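CD180 antigen (Mus musculus, PDB 3T6Q) may cooperate with MD-1 and TLR4 in the innate immune response of B cells to bacterial lipopolysaccharide, leading to NF-kappa-B activation. Local coordinates at residues A[118-123]-A[145-150]; A[171-176]-A[202-207]; A[412-417]-A[442-447]. All coordinates share one frame; numbering follows the deposited sequence.

Contact 1: A[118-123]-A[145-150]; sequences SSIDFI and KLPKGF
The flat group at the middle of this contact is the peptide carbonyl of Lys145, and Ile120 approaches it from one face: the Ile120 CD1 methyl lies 3.2 Å from Lys145 O, well off the peptide plane rather than in line with the C=O bond. The Pro147 ring offers a corner instead of a stacked face, its CD atom standing 4.0 Å from Ile120 CG2, and the two side chains run roughly perpendicular to each other. Ile120 reaches both partners because its branches diverge. CG1, anti to the carbonyl carbon (chi1 -55°), carries CD1 to the Lys145 carbonyl, while CG2, anti to the backbone N, is turned to the proline. Ile120 opens a short 3-10 segment, 120-122, in LRR 4; Pro147 opens a type II turn in LRR 5, with Gly149 taking the positive-phi corner. Two neighbouring repeats of the solenoid thus meet through their loops. Asp121 OD2 is hydrogen-bonded to an aromatic side chain of another protein's chain. Asp121 OD1 and Lys148 NZ are 6.6 Å apart, too far to pair directly. Neither hydrogen bond nor salt bridge links the segments: a methyl-to-ring contact and a close methyl-to-carbonyl approach join them by shape fit.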
loop_
_atom_site.group_PDB
_atom_site.type_symbol
_atom_site.label_atom_id
_atom_site.label_comp_id
_atom_site.label_asym_id
_atom_site.label_seq_id
_atom_site.Cartn_x
_atom_site.Cartn_y
_atom_site.Cartn_z
ATOM N N SER A 118 3.878 4.908 -4.931
ATOM C CA SER A 118 5.086 4.096 -4.967
ATOM C C SER A 118 6.311 4.918 -5.351
ATOM O O SER A 118 7.415 4.396 -5.423
ATOM C CB SER A 118 4.886 2.930 -5.918
ATOM O OG SER A 118 4.566 3.438 -7.194
ATOM N N SER A 119 6.106 6.207 -5.578
ATOM C CA SER A 119 7.159 7.066 -6.105
ATOM C C SER A 119 6.907 8.502 -5.714
ATOM O O SER A 119 5.758 8.942 -5.737
ATOM C CB SER A 119 7.132 6.991 -7.637
ATOM O OG SER A 119 8.371 7.438 -8.114
ATOM N N ILE A 120 7.974 9.229 -5.367
ATOM C CA ILE A 120 7.891 10.634 -4.991
ATOM C C ILE A 120 7.397 11.469 -6.190
ATOM O O ILE A 120 6.719 12.498 -6.009
ATOM C CB ILE A 120 9.257 11.166 -4.426
ATOM C CG1 ILE A 120 9.723 10.267 -3.246
ATOM C CG2 ILE A 120 9.118 12.631 -3.992
ATOM C CD1 ILE A 120 11.236 10.028 -3.053
ATOM N N ASP A 121 7.701 11.025 -7.406
ATOM C CA ASP A 121 7.221 11.766 -8.592
ATOM C C ASP A 121 5.688 11.751 -8.764
ATOM O O ASP A 121 5.146 12.443 -9.635
ATOM C CB ASP A 121 7.957 11.359 -9.890
ATOM C CG ASP A 121 7.760 9.889 -10.256
ATOM O OD1 ASP A 121 8.730 9.243 -10.737
ATOM O OD2 ASP A 121 6.641 9.372 -10.069
ATOM N N PHE A 122 4.980 10.993 -7.926
ATOM C CA PHE A 122 3.498 11.105 -7.899
ATOM C C PHE A 122 3.088 12.537 -7.521
ATOM O O PHE A 122 2.006 12.979 -7.853
ATOM C CB PHE A 122 2.911 10.121 -6.862
ATOM C CG PHE A 122 1.405 10.041 -6.880
ATOM C CD1 PHE A 122 0.632 10.913 -6.115
ATOM C CD2 PHE A 122 0.762 9.094 -7.680
ATOM C CE1 PHE A 122 -0.741 10.847 -6.108
ATOM C CE2 PHE A 122 -0.620 9.025 -7.676
ATOM C CZ PHE A 122 -1.378 9.895 -6.897
ATOM N N ILE A 123 3.928 13.223 -6.740
ATOM C CA ILE A 123 3.567 14.522 -6.195
ATOM C C ILE A 123 4.326 15.600 -6.998
ATOM O O ILE A 123 5.566 15.689 -6.899
ATOM C CB ILE A 123 3.923 14.637 -4.698
ATOM C CG1 ILE A 123 3.477 13.354 -3.937
ATOM C CG2 ILE A 123 3.288 15.884 -4.112
ATOM C CD1 ILE A 123 4.055 13.258 -2.533
ATOM N N LYS A 145 15.512 8.796 -3.321
ATOM C CA LYS A 145 15.995 9.769 -4.324
ATOM C C LYS A 145 14.945 10.826 -4.606
ATOM O O LYS A 145 13.789 10.515 -4.890
ATOM C CB LYS A 145 16.447 9.074 -5.605
ATOM C CG LYS A 145 17.030 10.074 -6.621
ATOM C CD LYS A 145 18.183 9.517 -7.446
ATOM C CE LYS A 145 17.901 8.145 -8.022
ATOM N NZ LYS A 145 17.037 8.239 -9.226
ATOM N N LEU A 146 15.329 12.083 -4.466
ATOM C CA LEU A 146 14.433 13.188 -4.761
ATOM C C LEU A 146 14.441 13.420 -6.282
ATOM O O LEU A 146 15.480 13.205 -6.926
ATOM C CB LEU A 146 14.836 14.430 -3.971
ATOM C CG LEU A 146 14.707 14.231 -2.451
ATOM C CD1 LEU A 146 15.237 15.449 -1.726
ATOM C CD2 LEU A 146 13.254 13.976 -2.028
ATOM N N PRO A 147 13.276 13.803 -6.860
ATOM C CA PRO A 147 13.183 13.953 -8.314
ATOM C C PRO A 147 13.946 15.192 -8.819
ATOM O O PRO A 147 14.136 16.146 -8.064
ATOM C CB PRO A 147 11.670 14.126 -8.538
ATOM C CG PRO A 147 11.218 14.865 -7.316
ATOM C CD PRO A 147 12.021 14.228 -6.198
ATOM N N LYS A 148 14.379 15.162 -10.081
ATOM C CA LYS A 148 15.101 16.280 -10.696
ATOM C C LYS A 148 14.289 17.573 -10.581
ATOM O O LYS A 148 13.089 17.594 -10.896
ATOM C CB LYS A 148 15.429 15.996 -12.178
ATOM C CG LYS A 148 15.855 14.563 -12.511
ATOM C CD LYS A 148 14.712 13.727 -13.095
ATOM C CE LYS A 148 14.051 12.821 -12.055
ATOM N NZ LYS A 148 14.833 11.574 -11.816
ATOM N N GLY A 149 14.937 18.633 -10.104
ATOM C CA GLY A 149 14.294 19.936 -9.999
ATOM C C GLY A 149 13.250 20.043 -8.901
ATOM O O GLY A 149 12.231 20.734 -9.051
ATOM N N PHE A 150 13.494 19.346 -7.796
ATOM C CA PHE A 150 12.777 19.632 -6.565
ATOM C C PHE A 150 13.729 20.411 -5.650
ATOM O O PHE A 150 14.823 19.931 -5.363
ATOM C CB PHE A 150 12.259 18.349 -5.907
ATOM C CG PHE A 150 11.817 18.550 -4.491
ATOM C CD1 PHE A 150 11.086 19.703 -4.127
ATOM C CD2 PHE A 150 12.143 17.613 -3.513
ATOM C CE1 PHE A 150 10.700 19.916 -2.808
ATOM C CE2 PHE A 150 11.744 17.808 -2.195
ATOM C CZ PHE A 150 11.035 18.963 -1.843
#

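Contact 2: A[171-176]-A[202-207]; sequences EDMSSL and AVFQSL. With GOL (glycerol), chain K.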
loop_
_atom_site.group_PDB
_atom_site.type_symbol
_atom_site.label_atom_id
_atom_site.label_comp_id
_atom_site.label_asym_id
_atom_site.label_seq_id
_atom_site.Cartn_x
_atom_site.Cartn_y
_atom_site.Cartn_z
ATOM N N GLU A 171 23.888 7.837 -5.616
ATOM C CA GLU A 171 22.949 8.665 -6.379
ATOM C C GLU A 171 21.787 9.150 -5.540
ATOM O O GLU A 171 21.438 10.344 -5.577
ATOM C CB GLU A 171 22.412 7.852 -7.549
ATOM C CG GLU A 171 22.207 8.660 -8.805
ATOM C CD GLU A 171 22.460 7.829 -10.043
ATOM O OE1 GLU A 171 21.701 6.855 -10.260
ATOM O OE2 GLU A 171 23.417 8.149 -10.790
ATOM N N ASP A 172 21.195 8.231 -4.773
ATOM C CA ASP A 172 20.136 8.589 -3.798
ATOM C C ASP A 172 20.595 9.699 -2.881
ATOM O O ASP A 172 19.899 10.701 -2.694
ATOM C CB ASP A 172 19.782 7.377 -2.907
ATOM C CG ASP A 172 19.150 6.219 -3.684
ATOM O OD1 ASP A 172 18.625 6.480 -4.793
ATOM O OD2 ASP A 172 19.160 5.052 -3.170
ATOM N N MET A 173 21.762 9.482 -2.274
ATOM C CA MET A 173 22.306 10.443 -1.311
ATOM C C MET A 173 22.672 11.776 -1.963
ATOM O O MET A 173 22.458 12.823 -1.360
ATOM C CB MET A 173 23.504 9.840 -0.533
ATOM C CG MET A 173 23.191 8.566 0.258
ATOM S SD MET A 173 21.732 8.730 1.338
ATOM C CE MET A 173 22.161 10.185 2.259
ATOM N N SER A 174 23.171 11.765 -3.206
ATOM C CA SER A 174 23.515 13.060 -3.839
ATOM C C SER A 174 22.280 13.908 -4.163
ATOM O O SER A 174 22.365 15.116 -4.211
ATOM C CB SER A 174 24.434 12.883 -5.052
ATOM O OG SER A 174 23.779 12.137 -6.042
ATOM N N SER A 175 21.110 13.273 -4.322
ATOM C CA SER A 175 19.873 14.036 -4.548
ATOM C C SER A 175 19.485 14.943 -3.353
ATOM O O SER A 175 18.673 15.858 -3.511
ATOM C CB SER A 175 18.713 13.103 -4.963
ATOM O OG SER A 175 18.155 12.420 -3.841
ATOM N N LEU A 176 20.084 14.700 -2.182
ATOM C CA LEU A 176 19.880 15.507 -0.955
ATOM C C LEU A 176 20.968 16.543 -0.675
ATOM O O LEU A 176 20.878 17.242 0.330
ATOM C CB LEU A 176 19.859 14.615 0.295
ATOM C CG LEU A 176 19.010 13.370 0.434
ATOM C CD1 LEU A 176 19.358 12.662 1.732
ATOM C CD2 LEU A 176 17.542 13.752 0.410
ATOM N N ALA A 202 28.812 13.506 4.572
ATOM C CA ALA A 202 27.392 13.790 4.869
ATOM C C ALA A 202 27.238 14.384 6.257
ATOM O O ALA A 202 27.949 13.971 7.181
ATOM C CB ALA A 202 26.555 12.511 4.745
ATOM N N VAL A 203 26.341 15.369 6.391
ATOM C CA VAL A 203 26.092 16.024 7.678
ATOM C C VAL A 203 24.565 16.063 7.933
ATOM O O VAL A 203 23.820 16.754 7.223
ATOM C CB VAL A 203 26.690 17.454 7.733
ATOM C CG1 VAL A 203 26.330 18.141 9.046
ATOM C CG2 VAL A 203 28.201 17.416 7.545
ATOM N N PHE A 204 24.107 15.308 8.933
ATOM C CA PHE A 204 22.666 15.212 9.288
ATOM C C PHE A 204 22.400 15.726 10.668
ATOM O O PHE A 204 23.262 15.624 11.551
ATOM C CB PHE A 204 22.196 13.764 9.238
ATOM C CG PHE A 204 22.011 13.266 7.851
ATOM C CD1 PHE A 204 20.776 13.424 7.203
ATOM C CD2 PHE A 204 23.078 12.700 7.162
ATOM C CE1 PHE A 204 20.627 12.996 5.888
ATOM C CE2 PHE A 204 22.932 12.269 5.850
ATOM C CZ PHE A 204 21.701 12.419 5.212
ATOM N N GLN A 205 21.211 16.290 10.856
ATOM C CA GLN A 205 20.700 16.558 12.184
ATOM C C GLN A 205 20.269 15.226 12.833
ATOM O O GLN A 205 20.819 14.840 13.857
ATOM C CB GLN A 205 19.569 17.586 12.125
ATOM C CG GLN A 205 18.681 17.675 13.351
ATOM C CD GLN A 205 19.434 17.859 14.659
ATOM O OE1 GLN A 205 19.188 17.137 15.640
ATOM N NE2 GLN A 205 20.349 18.816 14.689
ATOM N N SER A 206 19.290 14.536 12.257
ATOM C CA SER A 206 18.823 13.222 12.802
ATOM C C SER A 206 18.800 12.215 11.699
ATOM O O SER A 206 18.497 12.557 10.569
ATOM C CB SER A 206 17.397 13.290 13.378
ATOM O OG SER A 206 17.359 14.100 14.516
ATOM N N LEU A 207 19.152 10.974 12.011
ATOM C CA LEU A 207 18.971 9.884 11.075
ATOM C C LEU A 207 18.321 8.819 11.938
ATOM O O LEU A 207 18.864 8.478 13.002
ATOM C CB LEU A 207 20.302 9.312 10.580
ATOM C CG LEU A 207 21.024 9.895 9.369
ATOM C CD1 LEU A 207 22.283 9.100 9.087
ATOM C CD2 LEU A 207 20.081 9.888 8.169
HETATM C C1 GOL K . 23.851 16.138 2.901
HETATM O O1 GOL K . 24.913 16.155 3.845
HETATM C C2 GOL K . 22.633 15.935 3.760
HETATM O O2 GOL K . 21.685 15.230 2.973
HETATM C C3 GOL K . 22.076 17.295 4.161
HETATM O O3 GOL K . 21.813 17.373 5.578
#
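Phe204 receives Met173 and Leu176 at the edge of its ring, in a buried contact of the leucine-rich repeat solenoid. Helix 170-174 of LRR 6 and the turn after it face the chain just before it bends at Gln205 into the strand that lies beside 182-185 and 226-231. The apolar contacts converge on one ring atom: Met173 CE lies 3.7 Å and Leu176 CD1 4.2 Å from Phe204 CZ, both near the ring plane. Met173 gets there by curling, its chain bent at chi2 (-51°) and again at chi3 (-53°), so that the terminal methyl and not the sulfur meets the phenyl edge. The two ring faces have different neighbours, Leu207 CD2 over one and C2 of a glycerol, probably from the crystallisation liquor, over the other, each displaced toward the rim. In the helical segment, Ser174 OG and Ser175 N approach Glu171 O from the same face of its plane, and Ser175 OG, also bonded to Leu146 N, bonds to Asp172 O at 2.7 Å. The polar link between the two segments runs through the glycerol, with a weak 3.4 Å bond from its O2 to Leu176 O and a bond from its O3 to Val203 O; it is also bonded to Leu182 N. Its O1 accepts the N-H of Val203 in an almost straight bond, N to O1 3.0 Å and N-H...O1 angle 174°.

Contact 3: A[412-417]-A[442-447]; sequences LKVKDA and EQLFDG
Ala417 and Val414 meet Gln443 and Leu444 in a partly buried van der Waals contact between the consecutive repeats LRR 14 and LRR 15, where the chain leaving strand 412-413 runs alongside the loop that follows strand 429-431. At the surface, the Ala417 methyl rests over one face of the Gln443 amide: Ala417 CB is 3.8 Å from Gln443 CD and equally far from OE1 and NE2 of the same group. Ala417 CA comes nearer still to the nitrogen, 3.5 Å from Gln443 NE2. The amide is laid against the alanine by the bend of the glutamine chain at chi2 (91°), and NE2 has a weak hydrogen bond to Ser441 OG that probably helps fix its rotation. Deeper in, Val414 CG1 and Leu444 CD1 touch loosely at 4.4 Å, the leucine branch swinging toward the valine although its CB does not point that way. The loop has polar ties of its own. Gln443 O closes a type I turn by accepting Asp446 N at 3.1 Å and also takes a bond from Ser419 OG, a residue just beyond Ala417 that ties the two repeats together. The whole is loop-to-loop packing of consecutive repeats, as in the leucine-rich repeat solenoid of the Toll-like receptor family.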
loop_
_atom_site.group_PDB
_atom_site.type_symbol
_atom_site.label_atom_id
_atom_site.label_comp_id
_atom_site.label_asym_id
_atom_site.label_seq_id
_atom_site.Cartn_x
_atom_site.Cartn_y
_atom_site.Cartn_z
ATOM N N LEU A 412 6.817 9.736 52.222
ATOM C CA LEU A 412 7.976 10.139 52.988
ATOM C C LEU A 412 7.675 9.977 54.489
ATOM O O LEU A 412 6.578 10.316 54.961
ATOM C CB LEU A 412 8.385 11.595 52.670
ATOM C CG LEU A 412 8.610 11.912 51.184
ATOM C CD1 LEU A 412 8.887 13.407 51.098
ATOM C CD2 LEU A 412 9.790 11.114 50.614
ATOM N N LYS A 413 8.623 9.423 55.220
ATOM C CA LYS A 413 8.445 9.227 56.663
ATOM C C LYS A 413 9.417 10.139 57.320
ATOM O O LYS A 413 10.621 9.962 57.166
ATOM C CB LYS A 413 8.826 7.808 57.095
ATOM C CG LYS A 413 8.235 6.704 56.268
ATOM C CD LYS A 413 6.740 6.771 56.259
ATOM C CE LYS A 413 6.252 5.413 55.778
ATOM N NZ LYS A 413 4.796 5.184 56.041
ATOM N N VAL A 414 8.909 11.105 58.073
ATOM C CA VAL A 414 9.765 12.116 58.682
ATOM C C VAL A 414 9.329 12.202 60.136
ATOM O O VAL A 414 8.146 12.454 60.412
ATOM C CB VAL A 414 9.567 13.488 57.977
ATOM C CG1 VAL A 414 10.426 14.546 58.650
ATOM C CG2 VAL A 414 9.931 13.386 56.488
ATOM N N LYS A 415 10.250 11.963 61.056
ATOM C CA LYS A 415 9.963 12.061 62.488
ATOM C C LYS A 415 9.512 13.467 62.876
ATOM O O LYS A 415 9.880 14.434 62.212
ATOM C CB LYS A 415 11.224 11.709 63.263
ATOM C CG LYS A 415 11.452 10.220 63.408
ATOM C CD LYS A 415 12.594 9.983 64.395
ATOM C CE LYS A 415 12.474 8.608 65.012
ATOM N NZ LYS A 415 12.725 8.690 66.471
ATOM N N ASP A 416 8.716 13.587 63.944
ATOM C CA ASP A 416 8.293 14.903 64.470
ATOM C C ASP A 416 9.435 15.898 64.634
ATOM O O ASP A 416 10.522 15.544 65.076
ATOM C CB ASP A 416 7.579 14.765 65.830
ATOM C CG ASP A 416 6.202 14.122 65.704
ATOM O OD1 ASP A 416 5.642 14.129 64.588
ATOM O OD2 ASP A 416 5.677 13.597 66.713
ATOM N N ALA A 417 9.155 17.135 64.225
ATOM C CA ALA A 417 10.055 18.285 64.366
ATOM C C ALA A 417 11.392 18.201 63.617
ATOM O O ALA A 417 12.305 18.974 63.908
ATOM C CB ALA A 417 10.267 18.630 65.848
ATOM N N GLU A 442 5.915 22.705 62.017
ATOM C CA GLU A 442 6.491 24.047 61.783
ATOM C C GLU A 442 7.893 23.977 61.188
ATOM O O GLU A 442 8.300 24.882 60.462
ATOM C CB GLU A 442 6.584 24.859 63.089
ATOM C CG GLU A 442 5.273 25.096 63.793
ATOM C CD GLU A 442 5.488 25.865 65.080
ATOM O OE1 GLU A 442 5.918 27.038 64.995
ATOM O OE2 GLU A 442 5.252 25.291 66.165
ATOM N N GLN A 443 8.611 22.897 61.501
ATOM C CA GLN A 443 10.026 22.712 61.089
ATOM C C GLN A 443 10.180 21.974 59.744
ATOM O O GLN A 443 11.279 21.898 59.181
ATOM C CB GLN A 443 10.783 21.912 62.177
ATOM C CG GLN A 443 10.755 22.533 63.583
ATOM C CD GLN A 443 9.586 22.067 64.478
ATOM O OE1 GLN A 443 9.592 22.334 65.678
ATOM N NE2 GLN A 443 8.584 21.392 63.905
ATOM N N LEU A 444 9.086 21.453 59.220
ATOM C CA LEU A 444 9.195 20.549 58.038
ATOM C C LEU A 444 9.967 21.160 56.876
ATOM O O LEU A 444 10.814 20.478 56.255
ATOM C CB LEU A 444 7.816 20.024 57.603
ATOM C CG LEU A 444 7.754 19.178 56.313
ATOM C CD1 LEU A 444 8.504 17.895 56.600
ATOM C CD2 LEU A 444 6.296 18.903 55.954
ATOM N N PHE A 445 9.717 22.452 56.620
ATOM C CA PHE A 445 10.306 23.152 55.480
ATOM C C PHE A 445 11.395 24.145 55.803
ATOM O O PHE A 445 11.723 24.993 54.959
ATOM C CB PHE A 445 9.234 23.808 54.590
ATOM C CG PHE A 445 8.307 22.783 53.939
ATOM C CD1 PHE A 445 8.839 21.736 53.169
ATOM C CD2 PHE A 445 6.945 22.841 54.132
ATOM C CE1 PHE A 445 7.990 20.791 52.594
ATOM C CE2 PHE A 445 6.088 21.926 53.533
ATOM C CZ PHE A 445 6.605 20.880 52.788
ATOM N N ASP A 446 11.973 24.026 56.981
ATOM C CA ASP A 446 13.128 24.857 57.321
ATOM C C ASP A 446 14.273 24.626 56.347
ATOM O O ASP A 446 14.546 23.485 55.944
ATOM C CB ASP A 446 13.645 24.543 58.729
ATOM C CG ASP A 446 12.752 25.090 59.848
ATOM O OD1 ASP A 446 11.948 26.002 59.616
ATOM O OD2 ASP A 446 12.870 24.592 60.985
ATOM N N GLY A 447 14.961 25.703 55.989
ATOM C CA GLY A 447 16.151 25.595 55.176
ATOM C C GLY A 447 15.880 25.707 53.687
ATOM O O GLY A 447 16.742 25.386 52.883
#

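Contacts 1 and 2 are neighbours in series along the solenoid, their centres 16 Å apart, and they touch directly. Ser175 OG, in the 171-176 segment of contact 2, lies 2.9 Å from Leu146 N of contact 1 in a probable hydrogen bond, while Leu146 CD1 packs on Leu176 CD2 at 3.6 Å, consistent with an apolar interior that continues from one contact to the next. Contact 3 lies across the centre of the chain, its centre 66 Å from that of contact 1 and 57 Å from that of contact 2. Among the three, contact 1 borders another protein's chain, whereas contact 2 holds the glycerol and its Phe204 side chain is about 11 Å from a bound N-acetylglucosamine.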